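Local coordinates for attaching and effacing protein, pathogenesis factor (Escherichia coli, PDB 4E9L) that probably mediates adhesion of the bacterium to host surfaces as a member of the intimin/invasin family, this piece being a row of immunoglobulin-like domains, at residues His205-Glu210 and Thr288-Glu293; Thr244-Thr249 and Val257-Thr262; Leu301-Lys306 and Gln389-Asn394; Thr314-Thr319 and Ser364-Gly369. All blocks are in the same frame, centred on the assembly; numbering follows the deposited sequence.

Contact 1 of 4, residues His205-Glu210 and Thr288-Glu293; sequences HVKAGE and TVIAGE
H205 carries its CG beside the backbone N (chi1 -70°), and I290 has its CG1 between the backbone N and the carbonyl carbon (chi1 66°), with CG2 beside the backbone N. I290 CG2 comes in at the ring edge, near the ring plane, 3.8 Å from H205 CD2. This is the parallel edge pairing of a bacterial immunoglobulin-like sandwich: strand 205-207 runs beside the last strand of the domain, 278-290. T288 lies side by side with H205, while its OG1 turns to E268 on the neighbouring strand. Two bonds begin the pairing, V206 N to T288 O at 3.0 Å and I290 N to V206 O at 2.9 Å. A208 N then reaches I290 O at 2.9 Å with a bent N-H...O angle of 137°, just where strand 205-207 gives way to the type II turn K207-E210. On the opposite face of the sheet from H205, V289 CG1 packs against A208 CA at 3.8 Å. The aliphatic part of K207 runs over segment 288-293, its CG 3.4 Å from A291 O. Past the strands a water takes over: it donates to A208 O and to E210 OE2, and accepts from E293 N at 2.8 Å.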
loop_
_atom_site.group_PDB
_atom_site.type_symbol
_atom_site.label_atom_id
_atom_site.label_comp_id
_atom_site.label_asym_id
_atom_site.label_seq_id
_atom_site.Cartn_x
_atom_site.Cartn_y
_atom_site.Cartn_z
ATOM N N HIS A 205 9.306 -9.971 0.176
ATOM C CA HIS A 205 9.642 -11.149 0.969
ATOM C C HIS A 205 9.129 -10.859 2.372
ATOM O O HIS A 205 9.495 -9.842 2.967
ATOM C CB HIS A 205 11.154 -11.457 0.950
ATOM C CG HIS A 205 11.617 -11.955 -0.381
ATOM N ND1 HIS A 205 11.790 -11.097 -1.454
ATOM C CD2 HIS A 205 11.868 -13.221 -0.787
ATOM C CE1 HIS A 205 12.143 -11.867 -2.473
ATOM N NE2 HIS A 205 12.202 -13.153 -2.119
ATOM N N VAL A 206 8.206 -11.688 2.861
ATOM C CA VAL A 206 7.622 -11.471 4.196
ATOM C C VAL A 206 7.764 -12.757 5.005
ATOM O O VAL A 206 7.518 -13.843 4.475
ATOM C CB VAL A 206 6.140 -10.970 4.126
ATOM C CG1 VAL A 206 5.526 -10.805 5.521
ATOM C CG2 VAL A 206 6.034 -9.662 3.333
ATOM N N LYS A 207 8.203 -12.635 6.258
ATOM C CA LYS A 207 8.347 -13.790 7.146
ATOM C C LYS A 207 6.970 -14.298 7.580
ATOM O O LYS A 207 6.066 -13.489 7.844
ATOM C CB LYS A 207 9.211 -13.453 8.357
ATOM C CG LYS A 207 10.661 -13.171 8.000
ATOM C CD LYS A 207 11.502 -13.142 9.271
ATOM C CE LYS A 207 12.983 -13.038 8.971
ATOM N NZ LYS A 207 13.398 -11.642 8.681
ATOM N N ALA A 208 6.809 -15.644 7.632
ATOM C CA ALA A 208 5.560 -16.306 8.024
ATOM C C ALA A 208 5.065 -15.751 9.365
ATOM O O ALA A 208 5.823 -15.685 10.317
ATOM C CB ALA A 208 5.776 -17.825 8.124
ATOM N N GLY A 209 3.809 -15.322 9.401
ATOM C CA GLY A 209 3.197 -14.724 10.589
ATOM C C GLY A 209 3.297 -13.207 10.616
ATOM O O GLY A 209 2.610 -12.561 11.405
ATOM N N GLU A 210 4.167 -12.614 9.775
ATOM C CA GLU A 210 4.374 -11.160 9.752
ATOM C C GLU A 210 3.528 -10.523 8.656
ATOM O O GLU A 210 2.915 -11.218 7.832
ATOM C CB GLU A 210 5.874 -10.781 9.604
ATOM C CG GLU A 210 6.822 -11.419 10.622
ATOM C CD GLU A 210 6.522 -11.163 12.087
ATOM O OE1 GLU A 210 6.000 -10.072 12.414
ATOM O OE2 GLU A 210 6.815 -12.059 12.913
ATOM N N THR A 288 6.758 -13.295 -1.823
ATOM C CA THR A 288 7.155 -14.613 -1.375
ATOM C C THR A 288 7.054 -14.617 0.139
ATOM O O THR A 288 7.659 -13.762 0.817
ATOM C CB THR A 288 8.581 -14.940 -1.870
ATOM O OG1 THR A 288 8.540 -15.032 -3.293
ATOM C CG2 THR A 288 9.106 -16.258 -1.329
ATOM N N VAL A 289 6.321 -15.588 0.676
ATOM C CA VAL A 289 6.295 -15.801 2.123
ATOM C C VAL A 289 7.483 -16.746 2.420
ATOM O O VAL A 289 7.565 -17.852 1.885
ATOM C CB VAL A 289 4.947 -16.307 2.705
ATOM C CG1 VAL A 289 5.008 -16.415 4.240
ATOM C CG2 VAL A 289 3.781 -15.416 2.276
ATOM N N ILE A 290 8.421 -16.272 3.221
ATOM C CA ILE A 290 9.599 -17.024 3.649
ATOM C C ILE A 290 9.369 -17.507 5.075
ATOM O O ILE A 290 8.348 -17.141 5.659
ATOM C CB ILE A 290 10.880 -16.170 3.457
ATOM C CG1 ILE A 290 10.903 -14.913 4.393
ATOM C CG2 ILE A 290 11.035 -15.790 1.951
ATOM C CD1 ILE A 290 12.316 -14.191 4.518
ATOM N N ALA A 291 10.283 -18.327 5.652
ATOM C CA ALA A 291 10.084 -18.807 7.027
ATOM C C ALA A 291 9.950 -17.671 8.033
ATOM O O ALA A 291 10.526 -16.589 7.847
ATOM C CB ALA A 291 11.212 -19.765 7.444
ATOM N N GLY A 292 9.191 -17.922 9.099
ATOM C CA GLY A 292 9.012 -16.938 10.157
ATOM C C GLY A 292 10.283 -16.747 10.971
ATOM O O GLY A 292 11.331 -17.354 10.678
ATOM N N GLU A 293 10.202 -15.879 11.989
ATOM C CA GLU A 293 11.289 -15.625 12.946
ATOM C C GLU A 293 11.701 -17.000 13.507
ATOM O O GLU A 293 10.826 -17.834 13.778
ATOM C CB GLU A 293 10.730 -14.772 14.114
ATOM C CG GLU A 293 11.776 -14.252 15.094
ATOM C CD GLU A 293 11.295 -13.249 16.136
ATOM O OE1 GLU A 293 10.063 -13.053 16.268
ATOM O OE2 GLU A 293 12.156 -12.657 16.827
HETATM O O HOH W 1 7.653 -14.666 12.216
#

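Contact 2 of 4, residues Thr244-Thr249 and Val257-Thr262; sequences TVSSWT and VATLTT
T244-T249 and V257-T262 run antiparallel as the two arms of a hairpin, but the register slips by one residue between V245 and T249, so the paired stretch at T244/T261 and the one at T249/V257 are separated by an irregular piece. S246 bridges it with its side chain. Its OG sits between the backbone N and the carbonyl carbon (chi1 74°), accepts from T259 N at 2.8 Å and donates to S247 O at 2.9 Å, while S246 N bonds to T259 O. Beyond the break W248 lays its indole against A258: A258 CB stands over the centre of the W248 six-membered ring, 3.5 Å from its centroid and 10° off the normal, a CH-pi contact. V245 CG1 touches the same methyl, 3.8 Å from A258 CB. Both V245 and W248 also pack on strand 231-236, so this face looks into the core of the immunoglobulin-like sandwich. A water donates to S247 O and bonds to T249 OG1 at 2.7 Å. The hydroxyl of S246 thus does work that a backbone carbonyl does in a regular hairpin, so T259 N keeps an acceptor although the strand is interrupted.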
loop_
_atom_site.group_PDB
_atom_site.type_symbol
_atom_site.label_atom_id
_atom_site.label_comp_id
_atom_site.label_asym_id
_atom_site.label_seq_id
_atom_site.Cartn_x
_atom_site.Cartn_y
_atom_site.Cartn_z
ATOM N N THR A 244 -4.357 -13.097 5.321
ATOM C CA THR A 244 -5.531 -12.219 5.355
ATOM C C THR A 244 -5.158 -10.810 4.910
ATOM O O THR A 244 -3.983 -10.453 4.839
ATOM C CB THR A 244 -6.121 -12.117 6.810
ATOM O OG1 THR A 244 -5.153 -11.535 7.690
ATOM C CG2 THR A 244 -6.592 -13.440 7.378
ATOM N N VAL A 245 -6.171 -10.032 4.577
ATOM C CA VAL A 245 -6.040 -8.609 4.286
ATOM C C VAL A 245 -7.019 -7.898 5.248
ATOM O O VAL A 245 -8.122 -8.389 5.511
ATOM C CB VAL A 245 -6.295 -8.248 2.785
ATOM C CG1 VAL A 245 -6.083 -6.746 2.532
ATOM C CG2 VAL A 245 -5.385 -9.068 1.862
ATOM N N SER A 246 -6.596 -6.750 5.783
ATOM C CA SER A 246 -7.380 -5.897 6.683
ATOM C C SER A 246 -8.348 -5.000 5.902
ATOM O O SER A 246 -8.413 -5.044 4.667
ATOM C CB SER A 246 -6.419 -5.013 7.490
ATOM O OG SER A 246 -5.856 -3.967 6.687
ATOM N N SER A 247 -9.066 -4.117 6.625
ATOM C CA SER A 247 -9.899 -3.076 6.040
ATOM C C SER A 247 -8.941 -2.100 5.298
ATOM O O SER A 247 -7.752 -2.075 5.590
ATOM C CB SER A 247 -10.617 -2.296 7.142
ATOM O OG SER A 247 -9.665 -1.684 8.002
ATOM N N TRP A 248 -9.458 -1.335 4.339
ATOM C CA TRP A 248 -8.660 -0.358 3.589
ATOM C C TRP A 248 -8.785 1.040 4.205
ATOM O O TRP A 248 -9.834 1.387 4.759
ATOM C CB TRP A 248 -9.074 -0.333 2.111
ATOM C CG TRP A 248 -8.704 -1.610 1.412
ATOM C CD1 TRP A 248 -9.378 -2.798 1.464
ATOM C CD2 TRP A 248 -7.546 -1.836 0.591
ATOM N NE1 TRP A 248 -8.709 -3.755 0.735
ATOM C CE2 TRP A 248 -7.590 -3.186 0.169
ATOM C CE3 TRP A 248 -6.457 -1.039 0.201
ATOM C CZ2 TRP A 248 -6.584 -3.757 -0.622
ATOM C CZ3 TRP A 248 -5.456 -1.599 -0.583
ATOM C CH2 TRP A 248 -5.533 -2.939 -1.004
ATOM N N THR A 249 -7.702 1.802 4.142
ATOM C CA THR A 249 -7.668 3.196 4.605
ATOM C C THR A 249 -7.372 4.079 3.415
ATOM O O THR A 249 -6.295 3.963 2.816
ATOM C CB THR A 249 -6.625 3.426 5.707
ATOM O OG1 THR A 249 -6.870 2.514 6.777
ATOM C CG2 THR A 249 -6.677 4.886 6.246
ATOM N N VAL A 257 -4.634 2.095 1.452
ATOM C CA VAL A 257 -3.664 1.138 2.010
ATOM C C VAL A 257 -4.346 0.079 2.856
ATOM O O VAL A 257 -5.391 0.346 3.453
ATOM C CB VAL A 257 -2.496 1.812 2.789
ATOM C CG1 VAL A 257 -1.688 2.764 1.884
ATOM C CG2 VAL A 257 -3.007 2.531 4.052
ATOM N N ALA A 258 -3.735 -1.114 2.954
ATOM C CA ALA A 258 -4.265 -2.188 3.807
ATOM C C ALA A 258 -3.101 -2.990 4.316
ATOM O O ALA A 258 -2.009 -2.938 3.737
ATOM C CB ALA A 258 -5.227 -3.090 3.013
ATOM N N THR A 259 -3.331 -3.737 5.396
ATOM C CA THR A 259 -2.351 -4.657 5.973
ATOM C C THR A 259 -2.605 -6.073 5.483
ATOM O O THR A 259 -3.695 -6.616 5.661
ATOM C CB THR A 259 -2.356 -4.609 7.503
ATOM O OG1 THR A 259 -2.166 -3.258 7.909
ATOM C CG2 THR A 259 -1.250 -5.509 8.116
ATOM N N LEU A 260 -1.575 -6.682 4.920
ATOM C CA LEU A 260 -1.637 -8.062 4.458
ATOM C C LEU A 260 -0.869 -8.846 5.517
ATOM O O LEU A 260 0.313 -8.559 5.737
ATOM C CB LEU A 260 -0.943 -8.184 3.070
ATOM C CG LEU A 260 -1.008 -9.543 2.336
ATOM C CD1 LEU A 260 -0.558 -9.384 0.892
ATOM C CD2 LEU A 260 -0.062 -10.549 2.961
ATOM N N THR A 261 -1.533 -9.801 6.190
ATOM C CA THR A 261 -0.869 -10.628 7.201
ATOM C C THR A 261 -0.690 -12.026 6.615
ATOM O O THR A 261 -1.660 -12.622 6.152
ATOM C CB THR A 261 -1.663 -10.690 8.533
ATOM O OG1 THR A 261 -2.054 -9.380 8.951
ATOM C CG2 THR A 261 -0.860 -11.374 9.660
ATOM N N THR A 262 0.528 -12.552 6.643
ATOM C CA THR A 262 0.765 -13.924 6.146
ATOM C C THR A 262 0.464 -14.906 7.281
ATOM O O THR A 262 0.472 -14.513 8.444
ATOM C CB THR A 262 2.230 -14.095 5.693
ATOM O OG1 THR A 262 3.058 -13.985 6.840
ATOM C CG2 THR A 262 2.648 -13.068 4.634
HETATM O O HOH W 2 -6.051 -0.083 6.757
#

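Contact 3 of 4, residues Leu301-Lys306 and Gln389-Asn394; sequences LVADNK and QPLVLN
K306 O receives two donors. N394 N lies 3.0 Å from K306 O in a nearly straight bond (172° at the hydrogen), approaching nearly along the C=O axis, and a water donates to K306 O at 2.7 Å. The same water accepts from N394 ND2, so backbone and side chain of N394 both hold the loop after strand 300-303, one directly and one through water. The rest is apolar. L391 and L301 cross at about a right angle, with L301 CD2 3.7 Å from L391 CB. In L391 the CG is anti to the backbone N (chi1 162°), and the CD2 branch beyond it meets A303 CB at 3.9 Å. In this immunoglobulin-like sandwich strand 300-303 belongs to one sheet, next to 313-319, and strand 391-395 to the other, next to 373-381; the two edge strands run side by side at the rim, 19° apart, their axes 7.5 Å apart at the closest. L393 keeps its CG beside the backbone N, and its CD2 fits between A303 CB, 3.9 Å away, and N305 O. N305 O is buried by the contact and finds no polar partner in the model; the methyl L393 CD2 lies 3.7 Å away.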
loop_
_atom_site.group_PDB
_atom_site.type_symbol
_atom_site.label_atom_id
_atom_site.label_comp_id
_atom_site.label_asym_id
_atom_site.label_seq_id
_atom_site.Cartn_x
_atom_site.Cartn_y
_atom_site.Cartn_z
ATOM N N LEU A 301 20.719 -28.371 17.874
ATOM C CA LEU A 301 22.152 -28.346 17.668
ATOM C C LEU A 301 22.704 -29.671 18.167
ATOM O O LEU A 301 22.456 -30.032 19.312
ATOM C CB LEU A 301 22.825 -27.177 18.423
ATOM C CG LEU A 301 24.363 -27.100 18.239
ATOM C CD1 LEU A 301 24.739 -26.768 16.758
ATOM C CD2 LEU A 301 24.981 -26.094 19.177
ATOM N N VAL A 302 23.425 -30.397 17.315
ATOM C CA VAL A 302 24.091 -31.672 17.668
ATOM C C VAL A 302 25.565 -31.584 17.227
ATOM O O VAL A 302 25.881 -30.780 16.358
ATOM C CB VAL A 302 23.388 -32.929 17.047
ATOM C CG1 VAL A 302 21.940 -33.067 17.529
ATOM C CG2 VAL A 302 23.437 -32.916 15.519
ATOM N N ALA A 303 26.436 -32.463 17.767
ATOM C CA ALA A 303 27.840 -32.585 17.396
ATOM C C ALA A 303 28.038 -34.026 16.948
ATOM O O ALA A 303 27.199 -34.859 17.290
ATOM C CB ALA A 303 28.722 -32.278 18.611
ATOM N N ASP A 304 29.080 -34.328 16.148
ATOM C CA ASP A 304 29.356 -35.709 15.717
ATOM C C ASP A 304 30.069 -36.542 16.828
ATOM O O ASP A 304 30.203 -37.755 16.706
ATOM C CB ASP A 304 30.129 -35.756 14.373
ATOM C CG ASP A 304 31.531 -35.158 14.375
ATOM O OD1 ASP A 304 32.104 -34.991 15.460
ATOM O OD2 ASP A 304 32.092 -34.952 13.281
ATOM N N ASN A 305 30.549 -35.873 17.887
ATOM C CA ASN A 305 31.228 -36.509 19.022
ATOM C C ASN A 305 30.853 -35.737 20.291
ATOM O O ASN A 305 31.149 -34.545 20.386
ATOM C CB ASN A 305 32.749 -36.443 18.799
ATOM C CG ASN A 305 33.613 -37.234 19.774
ATOM O OD1 ASN A 305 33.138 -37.844 20.735
ATOM N ND2 ASN A 305 34.907 -37.263 19.513
ATOM N N LYS A 306 30.220 -36.410 21.265
ATOM C CA LYS A 306 29.857 -35.787 22.545
ATOM C C LYS A 306 31.024 -35.723 23.545
ATOM O O LYS A 306 30.933 -34.992 24.531
ATOM C CB LYS A 306 28.610 -36.432 23.172
ATOM C CG LYS A 306 28.640 -37.955 23.287
ATOM C CD LYS A 306 27.312 -38.514 23.817
ATOM C CE LYS A 306 26.195 -38.474 22.805
ATOM N NZ LYS A 306 24.911 -38.917 23.393
ATOM N N GLN A 389 17.997 -25.236 24.929
ATOM C CA GLN A 389 19.046 -25.618 25.886
ATOM C C GLN A 389 20.364 -25.803 25.142
ATOM O O GLN A 389 20.359 -26.342 24.035
ATOM C CB GLN A 389 18.656 -26.909 26.650
ATOM C CG GLN A 389 17.502 -26.714 27.668
ATOM C CD GLN A 389 17.792 -25.647 28.708
ATOM O OE1 GLN A 389 16.936 -24.832 29.069
ATOM N NE2 GLN A 389 19.014 -25.610 29.196
ATOM N N PRO A 390 21.517 -25.444 25.742
ATOM C CA PRO A 390 22.773 -25.549 24.988
ATOM C C PRO A 390 23.200 -26.973 24.719
ATOM O O PRO A 390 22.777 -27.896 25.416
ATOM C CB PRO A 390 23.789 -24.828 25.886
ATOM C CG PRO A 390 23.213 -24.962 27.272
ATOM C CD PRO A 390 21.736 -24.791 27.052
ATOM N N LEU A 391 24.027 -27.147 23.692
ATOM C CA LEU A 391 24.604 -28.434 23.415
ATOM C C LEU A 391 25.655 -28.600 24.531
ATOM O O LEU A 391 26.402 -27.661 24.829
ATOM C CB LEU A 391 25.258 -28.424 22.022
ATOM C CG LEU A 391 26.278 -29.529 21.712
ATOM C CD1 LEU A 391 25.654 -30.903 21.733
ATOM C CD2 LEU A 391 26.935 -29.281 20.386
ATOM N N VAL A 392 25.662 -29.752 25.181
ATOM C CA VAL A 392 26.605 -29.998 26.278
ATOM C C VAL A 392 27.605 -31.060 25.843
ATOM O O VAL A 392 27.220 -32.165 25.480
ATOM C CB VAL A 392 25.887 -30.371 27.598
ATOM C CG1 VAL A 392 26.896 -30.733 28.700
ATOM C CG2 VAL A 392 24.934 -29.250 28.053
ATOM N N LEU A 393 28.880 -30.715 25.860
ATOM C CA LEU A 393 29.943 -31.652 25.531
ATOM C C LEU A 393 30.816 -31.900 26.772
ATOM O O LEU A 393 30.905 -31.037 27.651
ATOM C CB LEU A 393 30.822 -31.122 24.366
ATOM C CG LEU A 393 30.120 -30.727 23.054
ATOM C CD1 LEU A 393 31.113 -30.097 22.062
ATOM C CD2 LEU A 393 29.412 -31.917 22.403
ATOM N N ASN A 394 31.440 -33.079 26.849
ATOM C CA ASN A 394 32.383 -33.389 27.929
ATOM C C ASN A 394 33.750 -33.538 27.277
ATOM O O ASN A 394 34.042 -34.561 26.662
ATOM C CB ASN A 394 31.935 -34.639 28.694
ATOM C CG ASN A 394 30.731 -34.333 29.560
ATOM O OD1 ASN A 394 30.821 -33.639 30.578
ATOM N ND2 ASN A 394 29.561 -34.750 29.125
HETATM O O HOH W 3 29.596 -36.059 26.651
#

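Contact 4 of 4, residues Thr314-Thr319 and Ser364-Gly369; sequences TELTFT and STLTLG
Strands 313-319 and 361-367 form the central antiparallel pair of a four-stranded sheet in an immunoglobulin-like domain of the invasin type, and T314 and L316 meet L366 and S364 where they run together. Two hydrogen-bonded pairs hold the backbones. T314 N bonds to L366 O, and L366 N returns to T314 O at 2.8 Å; L316 N then bonds to S364 O at 2.7 Å, nearly straight at 171°, while S364 N gives a longer bond to L316 O, 3.1 Å. Between them E315 and T365 make the non-hydrogen-bonded pair and put their side chains on the other face of the sheet. T314, L316, S364 and L366 share the inner face. L316 and L366 pass each other aslant, with L316 CG 3.9 Å from L366 CB. T314 lies alongside L366, pointing the same way; its OG1 is anti to the backbone N (chi1 -171°), and CG2, between the backbone N and the carbonyl carbon, lies 3.9 Å from L366 CD2. L368, already past the strand end, brings its CD2 to the same T314 methyl at 4.0 Å. The OG1 of T314 is turned elsewhere, to D304 OD1, just past the neighbouring strand 300-303, and S364 OG bonds to G352 O on strand 350-358. The two hydroxyls on this otherwise apolar face thus find partners on either side of the pair. Threonine and leucine packing inward over paired central strands, with a glutamate and a threonine facing out, fits one sheet of a two-sheet immunoglobulin-like sandwich.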
loop_
_atom_site.group_PDB
_atom_site.type_symbol
_atom_site.label_atom_id
_atom_site.label_comp_id
_atom_site.label_asym_id
_atom_site.label_seq_id
_atom_site.Cartn_x
_atom_site.Cartn_y
_atom_site.Cartn_z
ATOM N N THR A 314 35.179 -31.241 16.131
ATOM C CA THR A 314 33.913 -31.932 16.020
ATOM C C THR A 314 33.030 -31.098 15.107
ATOM O O THR A 314 33.082 -29.866 15.153
ATOM C CB THR A 314 33.291 -32.317 17.395
ATOM O OG1 THR A 314 32.174 -33.160 17.130
ATOM C CG2 THR A 314 32.826 -31.104 18.226
ATOM N N GLU A 315 32.257 -31.763 14.251
ATOM C CA GLU A 315 31.329 -31.112 13.338
ATOM C C GLU A 315 30.034 -30.788 14.098
ATOM O O GLU A 315 29.500 -31.655 14.784
ATOM C CB GLU A 315 31.017 -32.070 12.172
ATOM C CG GLU A 315 30.177 -31.444 11.091
ATOM C CD GLU A 315 29.660 -32.428 10.059
ATOM O OE1 GLU A 315 28.787 -33.262 10.403
ATOM O OE2 GLU A 315 30.110 -32.342 8.893
ATOM N N LEU A 316 29.529 -29.554 13.957
ATOM C CA LEU A 316 28.280 -29.106 14.573
ATOM C C LEU A 316 27.235 -29.088 13.475
ATOM O O LEU A 316 27.533 -28.626 12.369
ATOM C CB LEU A 316 28.424 -27.661 15.155
ATOM C CG LEU A 316 29.456 -27.477 16.266
ATOM C CD1 LEU A 316 29.424 -26.034 16.800
ATOM C CD2 LEU A 316 29.275 -28.520 17.389
ATOM N N THR A 317 26.021 -29.589 13.766
ATOM C CA THR A 317 24.891 -29.560 12.825
ATOM C C THR A 317 23.759 -28.803 13.486
ATOM O O THR A 317 23.215 -29.246 14.502
ATOM C CB THR A 317 24.477 -30.963 12.324
ATOM O OG1 THR A 317 25.591 -31.580 11.686
ATOM C CG2 THR A 317 23.325 -30.896 11.297
ATOM N N PHE A 318 23.441 -27.631 12.922
ATOM C CA PHE A 318 22.423 -26.741 13.440
ATOM C C PHE A 318 21.217 -26.719 12.506
ATOM O O PHE A 318 21.363 -26.360 11.340
ATOM C CB PHE A 318 23.013 -25.342 13.697
ATOM C CG PHE A 318 22.001 -24.296 14.099
ATOM C CD1 PHE A 318 21.226 -24.455 15.248
ATOM C CD2 PHE A 318 21.782 -23.178 13.302
ATOM C CE1 PHE A 318 20.267 -23.503 15.602
ATOM C CE2 PHE A 318 20.806 -22.229 13.652
ATOM C CZ PHE A 318 20.048 -22.409 14.794
ATOM N N THR A 319 20.035 -27.177 13.012
ATOM C CA THR A 319 18.789 -27.239 12.228
ATOM C C THR A 319 17.913 -26.124 12.730
ATOM O O THR A 319 17.568 -26.091 13.906
ATOM C CB THR A 319 18.118 -28.615 12.355
ATOM O OG1 THR A 319 19.001 -29.579 11.797
ATOM C CG2 THR A 319 16.756 -28.684 11.633
ATOM N N SER A 364 29.132 -26.382 10.932
ATOM C CA SER A 364 30.359 -25.670 11.324
ATOM C C SER A 364 31.325 -26.643 11.995
ATOM O O SER A 364 30.903 -27.601 12.641
ATOM C CB SER A 364 30.045 -24.534 12.297
ATOM O OG SER A 364 31.221 -23.861 12.725
ATOM N N THR A 365 32.617 -26.371 11.879
ATOM C CA THR A 365 33.640 -27.180 12.524
ATOM C C THR A 365 33.987 -26.489 13.823
ATOM O O THR A 365 34.376 -25.315 13.820
ATOM C CB THR A 365 34.893 -27.299 11.633
ATOM O OG1 THR A 365 34.551 -28.022 10.435
ATOM C CG2 THR A 365 36.044 -27.999 12.344
ATOM N N LEU A 366 33.843 -27.209 14.921
ATOM C CA LEU A 366 34.201 -26.689 16.224
ATOM C C LEU A 366 35.585 -27.195 16.553
ATOM O O LEU A 366 35.773 -28.401 16.608
ATOM C CB LEU A 366 33.194 -27.174 17.313
ATOM C CG LEU A 366 33.505 -26.762 18.760
ATOM C CD1 LEU A 366 33.445 -25.235 18.923
ATOM C CD2 LEU A 366 32.562 -27.474 19.754
ATOM N N THR A 367 36.510 -26.289 16.860
ATOM C CA THR A 367 37.842 -26.652 17.334
ATOM C C THR A 367 37.774 -26.510 18.849
ATOM O O THR A 367 37.452 -25.435 19.381
ATOM C CB THR A 367 38.959 -25.777 16.753
ATOM O OG1 THR A 367 38.928 -25.868 15.332
ATOM C CG2 THR A 367 40.368 -26.223 17.249
ATOM N N LEU A 368 38.076 -27.594 19.544
ATOM C CA LEU A 368 38.022 -27.556 20.996
ATOM C C LEU A 368 39.185 -26.739 21.561
ATOM O O LEU A 368 40.192 -26.551 20.895
ATOM C CB LEU A 368 37.978 -29.000 21.568
ATOM C CG LEU A 368 36.632 -29.740 21.505
ATOM C CD1 LEU A 368 35.493 -28.929 22.150
ATOM C CD2 LEU A 368 36.263 -30.161 20.051
ATOM N N GLY A 369 39.014 -26.227 22.758
ATOM C CA GLY A 369 40.025 -25.422 23.424
ATOM C C GLY A 369 41.052 -26.265 24.148
ATOM O O GLY A 369 41.110 -27.482 23.949
#

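How the contacts relate
Contacts 1 and 2 belong to one immunoglobulin-like domain, contacts 3 and 4 to the next along the chain. In the first, segments 244-249 and 257-262 fall within the sequence between 205-210 and 288-293; the centres lie about 16 Å apart, and T262 OG1 of contact 2 joins them by a probable hydrogen bond to E210 O. In the second, contact 4 likewise falls between the two segments of contact 3, with centres about 9 Å apart; strands 300-303 and 313-319 are neighbours in one sheet. Contacts 2 and 4 are about 44 Å apart between centres. The elongated chain thus repeats its sandwich from domain to domain, consistent with a rod-like adhesin.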